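Local atomic coordinates of protein-glutamine deamidase Cif (Burkholderia pseudomallei, PDB entry 3GQM), a protein that deamidates a glutamine side chain of host NEDD8 to glutamate, abolishing cullin-RING ubiquitin ligase activity, and inhibits the host cell cycle. Residues 100-105 with 190-195; 133-138 with 207-212. All coordinates share one frame; numbering follows the deposited sequence.

Interaction 1. Residues 100-105 with 190-195; sequences MTPVCG and VRVEDW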
loop_
_atom_site.group_PDB
_atom_site.type_symbol
_atom_site.label_atom_id
_atom_site.label_comp_id
_atom_site.label_asym_id
_atom_site.label_seq_id
_atom_site.Cartn_x
_atom_site.Cartn_y
_atom_site.Cartn_z
ATOM N N MET A 100 -8.015 -12.041 5.382
ATOM C CA MET A 100 -8.225 -10.635 5.542
ATOM C C MET A 100 -8.056 -9.838 4.256
ATOM O O MET A 100 -7.353 -10.261 3.359
ATOM C CB MET A 100 -7.374 -10.114 6.677
ATOM C CG MET A 100 -5.897 -10.142 6.463
ATOM S SD MET A 100 -5.175 -9.554 8.018
ATOM C CE MET A 100 -6.235 -8.138 8.412
ATOM N N THR A 101 -8.774 -8.723 4.167
ATOM C CA THR A 101 -8.412 -7.675 3.228
ATOM C C THR A 101 -7.905 -6.504 4.092
ATOM O O THR A 101 -8.565 -6.069 5.009
ATOM C CB THR A 101 -9.553 -7.351 2.208
ATOM O OG1 THR A 101 -9.003 -6.709 1.041
ATOM C CG2 THR A 101 -10.682 -6.556 2.844
ATOM N N PRO A 102 -6.682 -6.054 3.833
ATOM C CA PRO A 102 -5.926 -5.211 4.761
ATOM C C PRO A 102 -6.329 -3.710 4.753
ATOM O O PRO A 102 -6.622 -3.171 3.692
ATOM C CB PRO A 102 -4.496 -5.357 4.209
ATOM C CG PRO A 102 -4.716 -5.515 2.755
ATOM C CD PRO A 102 -5.863 -6.456 2.676
ATOM N N VAL A 103 -6.325 -3.074 5.934
ATOM C CA VAL A 103 -6.359 -1.596 6.083
ATOM C C VAL A 103 -5.110 -0.971 5.450
ATOM O O VAL A 103 -4.156 -1.685 5.099
ATOM C CB VAL A 103 -6.447 -1.179 7.603
ATOM C CG1 VAL A 103 -7.479 -2.010 8.278
ATOM C CG2 VAL A 103 -5.086 -1.361 8.327
ATOM N N CYS A 104 -5.127 0.348 5.273
ATOM C CA CYS A 104 -4.132 1.045 4.459
ATOM C C CYS A 104 -2.681 0.844 4.911
ATOM O O CYS A 104 -1.803 0.592 4.076
ATOM C CB CYS A 104 -4.450 2.536 4.397
ATOM S SG CYS A 104 -4.248 3.343 6.001
ATOM N N GLY A 105 -2.420 0.958 6.210
ATOM C CA GLY A 105 -1.030 0.819 6.737
ATOM C C GLY A 105 -0.485 -0.582 6.492
ATOM O O GLY A 105 0.660 -0.756 6.077
ATOM N N VAL A 190 -11.858 1.297 -0.253
ATOM C CA VAL A 190 -11.450 0.484 -1.423
ATOM C C VAL A 190 -10.524 -0.659 -0.995
ATOM O O VAL A 190 -9.624 -0.452 -0.207
ATOM C CB VAL A 190 -10.860 1.354 -2.555
ATOM C CG1 VAL A 190 -9.505 2.020 -2.140
ATOM C CG2 VAL A 190 -10.751 0.548 -3.899
ATOM N N ARG A 191 -10.826 -1.867 -1.447
ATOM C CA ARG A 191 -10.027 -3.052 -1.163
ATOM C C ARG A 191 -8.782 -2.952 -2.058
ATOM O O ARG A 191 -8.891 -2.468 -3.173
ATOM C CB ARG A 191 -10.825 -4.316 -1.561
ATOM C CG ARG A 191 -11.945 -4.670 -0.564
ATOM C CD ARG A 191 -12.952 -5.635 -1.191
ATOM N NE ARG A 191 -12.384 -6.957 -1.404
ATOM C CZ ARG A 191 -12.322 -7.597 -2.574
ATOM N NH1 ARG A 191 -12.786 -7.040 -3.694
ATOM N NH2 ARG A 191 -11.782 -8.809 -2.621
ATOM N N VAL A 192 -7.632 -3.432 -1.597
ATOM C CA VAL A 192 -6.426 -3.443 -2.471
ATOM C C VAL A 192 -6.694 -4.236 -3.788
ATOM O O VAL A 192 -6.337 -3.785 -4.883
ATOM C CB VAL A 192 -5.145 -3.931 -1.716
ATOM C CG1 VAL A 192 -5.219 -5.469 -1.351
ATOM C CG2 VAL A 192 -3.894 -3.601 -2.497
ATOM N N GLU A 193 -7.425 -5.355 -3.685
ATOM C CA GLU A 193 -7.697 -6.179 -4.890
ATOM C C GLU A 193 -8.447 -5.395 -5.956
ATOM O O GLU A 193 -8.113 -5.513 -7.120
ATOM C CB GLU A 193 -8.481 -7.451 -4.557
ATOM C CG GLU A 193 -7.745 -8.350 -3.540
ATOM C CD GLU A 193 -8.211 -8.150 -2.108
ATOM O OE1 GLU A 193 -8.524 -7.012 -1.685
ATOM O OE2 GLU A 193 -8.241 -9.171 -1.388
ATOM N N ASP A 194 -9.474 -4.633 -5.551
ATOM C CA ASP A 194 -10.279 -3.849 -6.475
ATOM C C ASP A 194 -9.436 -2.717 -7.014
ATOM O O ASP A 194 -9.439 -2.449 -8.215
ATOM C CB ASP A 194 -11.565 -3.321 -5.784
ATOM C CG ASP A 194 -12.552 -4.448 -5.455
ATOM O OD1 ASP A 194 -12.609 -5.431 -6.233
ATOM O OD2 ASP A 194 -13.251 -4.406 -4.428
ATOM N N TRP A 195 -8.702 -2.045 -6.129
ATOM C CA TRP A 195 -7.848 -0.942 -6.572
ATOM C C TRP A 195 -6.878 -1.404 -7.655
ATOM O O TRP A 195 -6.756 -0.775 -8.738
ATOM C CB TRP A 195 -7.056 -0.295 -5.428
ATOM C CG TRP A 195 -6.215 0.835 -5.978
ATOM C CD1 TRP A 195 -4.883 0.779 -6.348
ATOM C CD2 TRP A 195 -6.675 2.132 -6.343
ATOM N NE1 TRP A 195 -4.483 1.988 -6.884
ATOM C CE2 TRP A 195 -5.565 2.842 -6.873
ATOM C CE3 TRP A 195 -7.929 2.774 -6.282
ATOM C CZ2 TRP A 195 -5.675 4.157 -7.325
ATOM C CZ3 TRP A 195 -8.028 4.087 -6.701
ATOM C CH2 TRP A 195 -6.910 4.768 -7.222
HETATM O O HOH W 1 -7.749 -4.176 1.102
#
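Two flat groups frame the polar side of this contact, the carboxylate of E193 and the guanidinium of R191. E193 OE1 takes the T101 hydroxyl on its syn lone pair, with T101 OG1 to E193 OE1 at 2.8 Å and the hydroxyl as donor. The R191 guanidinium holds D194 close to its plane, NH1 lying 2.8 Å from D194 OD2, although NH1 stands above the carboxylate plane of D194. E193 OE2, by contrast, sits well off the guanidinium plane at a long 3.8 Å from R191 NH2, a purely electrostatic pairing.

Torsions set this up. T101 OG1 is anti to its backbone N (chi1 -159°), and the E193 chain bends at chi2 (97°), carrying its carboxylate toward T101. A water then closes the gap: it donates to T101 OG1 and to P102 O and accepts from V192 N, 2.8 Å away. V192 N, at the first turn of helix 192-199 after the N-cap residue R191, thus has an acceptor in the water held by T101 OG1 and P102 O. P102 O also receives S180 OG. Beneath the polar layer, P102 CG meets V192 CG1 at 4.1 Å, the two side chains crossing at about a right angle.

T101 OG1 is therefore gripped as donor by a carboxylate and as acceptor by a water, which fixes its rotation. R191 would partly offset the negative charge of E193 and D194, and the contact ties the loop leading into C104, the inferred nucleophile of this papain-like (clan CA) fold, to the start of helix 192-199.

Interaction 2. Residues 133-138 with 207-212; sequences TSFAEH and DELNQL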
loop_
_atom_site.group_PDB
_atom_site.type_symbol
_atom_site.label_atom_id
_atom_site.label_comp_id
_atom_site.label_asym_id
_atom_site.label_seq_id
_atom_site.Cartn_x
_atom_site.Cartn_y
_atom_site.Cartn_z
ATOM N N THR A 133 10.153 18.075 2.399
ATOM C CA THR A 133 10.621 18.006 1.040
ATOM C C THR A 133 9.366 17.952 0.195
ATOM O O THR A 133 8.381 17.264 0.547
ATOM C CB THR A 133 11.498 16.754 0.801
ATOM O OG1 THR A 133 12.424 16.605 1.887
ATOM C CG2 THR A 133 12.298 16.862 -0.496
ATOM N N SER A 134 9.376 18.707 -0.907
ATOM C CA SER A 134 8.334 18.537 -1.904
ATOM C C SER A 134 8.596 17.190 -2.621
ATOM O O SER A 134 9.761 16.738 -2.763
ATOM C CB SER A 134 8.329 19.711 -2.879
ATOM O OG SER A 134 9.040 19.391 -4.060
ATOM N N PHE A 135 7.516 16.565 -3.073
ATOM C CA PHE A 135 7.611 15.357 -3.831
ATOM C C PHE A 135 8.407 15.576 -5.146
ATOM O O PHE A 135 9.242 14.726 -5.522
ATOM C CB PHE A 135 6.196 14.805 -4.086
ATOM C CG PHE A 135 6.170 13.507 -4.834
ATOM C CD1 PHE A 135 6.605 12.334 -4.247
ATOM C CD2 PHE A 135 5.686 13.445 -6.116
ATOM C CE1 PHE A 135 6.565 11.132 -4.938
ATOM C CE2 PHE A 135 5.654 12.233 -6.800
ATOM C CZ PHE A 135 6.099 11.090 -6.199
ATOM N N ALA A 136 8.155 16.693 -5.839
ATOM C CA ALA A 136 8.891 16.981 -7.078
ATOM C C ALA A 136 10.381 17.083 -6.828
ATOM O O ALA A 136 11.167 16.565 -7.605
ATOM C CB ALA A 136 8.387 18.240 -7.772
ATOM N N GLU A 137 10.748 17.716 -5.720
ATOM C CA GLU A 137 12.141 17.932 -5.379
ATOM C C GLU A 137 12.773 16.570 -5.250
ATOM O O GLU A 137 13.803 16.283 -5.881
ATOM C CB GLU A 137 12.274 18.682 -4.042
ATOM C CG GLU A 137 13.690 19.115 -3.749
ATOM C CD GLU A 137 13.870 19.868 -2.425
ATOM O OE1 GLU A 137 12.882 20.062 -1.672
ATOM O OE2 GLU A 137 15.031 20.262 -2.146
ATOM N N HIS A 138 12.128 15.726 -4.444
ATOM C CA HIS A 138 12.649 14.392 -4.178
ATOM C C HIS A 138 12.773 13.507 -5.427
ATOM O O HIS A 138 13.836 12.947 -5.675
ATOM C CB HIS A 138 11.859 13.691 -3.077
ATOM C CG HIS A 138 12.444 12.371 -2.706
ATOM N ND1 HIS A 138 13.611 12.258 -1.983
ATOM C CD2 HIS A 138 12.068 11.108 -3.018
ATOM C CE1 HIS A 138 13.913 10.981 -1.838
ATOM N NE2 HIS A 138 12.988 10.263 -2.449
ATOM N N ASP A 207 2.723 15.606 -11.672
ATOM C CA ASP A 207 2.199 16.946 -11.460
ATOM C C ASP A 207 1.110 17.016 -10.431
ATOM O O ASP A 207 1.189 17.789 -9.499
ATOM C CB ASP A 207 1.535 17.398 -12.751
ATOM C CG ASP A 207 1.927 18.733 -13.140
ATOM O OD1 ASP A 207 1.074 19.635 -12.994
ATOM O OD2 ASP A 207 3.095 18.865 -13.610
ATOM N N GLU A 208 0.052 16.245 -10.625
ATOM C CA GLU A 208 -0.980 16.217 -9.610
ATOM C C GLU A 208 -0.465 15.687 -8.280
ATOM O O GLU A 208 -0.838 16.209 -7.229
ATOM C CB GLU A 208 -2.163 15.401 -10.094
ATOM C CG GLU A 208 -2.812 15.955 -11.346
ATOM C CD GLU A 208 -4.141 15.288 -11.607
ATOM O OE1 GLU A 208 -5.162 15.992 -11.660
ATOM O OE2 GLU A 208 -4.199 14.057 -11.690
ATOM N N LEU A 209 0.364 14.640 -8.321
ATOM C CA LEU A 209 0.955 14.082 -7.093
ATOM C C LEU A 209 1.752 15.157 -6.343
ATOM O O LEU A 209 1.672 15.253 -5.115
ATOM C CB LEU A 209 1.875 12.864 -7.370
ATOM C CG LEU A 209 1.168 11.516 -7.543
ATOM C CD1 LEU A 209 2.148 10.453 -8.036
ATOM C CD2 LEU A 209 0.511 11.105 -6.214
ATOM N N ASN A 210 2.527 15.945 -7.091
ATOM C CA ASN A 210 3.287 17.013 -6.461
ATOM C C ASN A 210 2.390 18.020 -5.730
ATOM O O ASN A 210 2.707 18.449 -4.609
ATOM C CB ASN A 210 4.174 17.741 -7.434
ATOM C CG ASN A 210 5.097 18.685 -6.711
ATOM O OD1 ASN A 210 5.824 18.260 -5.782
ATOM N ND2 ASN A 210 5.017 19.986 -7.042
ATOM N N GLN A 211 1.252 18.346 -6.340
ATOM C CA GLN A 211 0.263 19.253 -5.737
ATOM C C GLN A 211 -0.423 18.644 -4.525
ATOM O O GLN A 211 -0.571 19.316 -3.474
ATOM C CB GLN A 211 -0.818 19.656 -6.769
ATOM C CG GLN A 211 -0.341 20.691 -7.760
ATOM C CD GLN A 211 -1.155 20.697 -9.071
ATOM O OE1 GLN A 211 -0.592 20.604 -10.160
ATOM N NE2 GLN A 211 -2.471 20.814 -8.964
ATOM N N LEU A 212 -0.872 17.390 -4.662
ATOM C CA LEU A 212 -1.470 16.663 -3.556
ATOM C C LEU A 212 -0.546 16.645 -2.360
ATOM O O LEU A 212 -0.974 16.843 -1.226
ATOM C CB LEU A 212 -1.840 15.203 -3.944
ATOM C CG LEU A 212 -2.209 14.257 -2.796
ATOM C CD1 LEU A 212 -3.263 14.892 -1.820
ATOM C CD2 LEU A 212 -2.740 12.871 -3.317
#
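N210 makes the polar link of this contact. Its OD1 accepts from A136 N at 2.8 Å, with an N-H...O angle of 150°. The donor does not come along a lone pair: it lies 47° out of the carbonyl plane of the amide. The same oxygen sits 3.2 Å from A136 CB, so the amide is pressed against the methyl as well as bonded to the backbone beside it. N210 CG is anti to its backbone N (chi1 -171°), which extends the amide from helix 206-212 toward the first turn of helix 135-139.

Alongside lies an apolar contact. F135 CE2 approaches L209 CB at 3.9 Å, and L209 CD1 touches the same ring carbon. The two side chains cross obliquely, and both have CB directed at the opposing segment. F135 CG is anti to its backbone N, sending the ring inward from the helix start.

A second shell positions these groups. S134 is the N-cap of helix 135-139, its OG accepting from E137 N at 2.9 Å, while H138 N bonds to S134 O. Farther out, I163 of strand 159-165 touches both F135 and L209, and I232 of helix 222-233 packs on L209. Both residues thus reach the sheet, whereas N210 and A136 remain partly exposed at the margin.

Two of the first-turn N-H groups of helix 135-139, those of A136 and E137, are consequently each served by a side chain: S134 serves E137 N from within the helix's own cap, and N210 serves A136 N from another helix. The amide oxygen, facing this N-terminal turn, would be favoured by the helix dipole.

In the fold
Neither contact is wholly buried, but they differ in depth: the centre of interaction 1 lies about 8 Å from that of the chain, the centre of interaction 2 about 18 Å, and the two centres are about 25 Å apart. Their segments alternate along the chain: helix 135-139 follows helix 104-116, and helix 206-212 follows 192-199. They share no helix, but both border strand 159-165: C104 touches H159 and K160 at its start, F135 and L209 touch I163 farther along. Both satisfy a first-turn backbone N-H, by water in interaction 1 and by a neutral amide in interaction 2. A carboxylate and that water link the former, beside a small proline-valine contact; the latter adds an aromatic-aliphatic one.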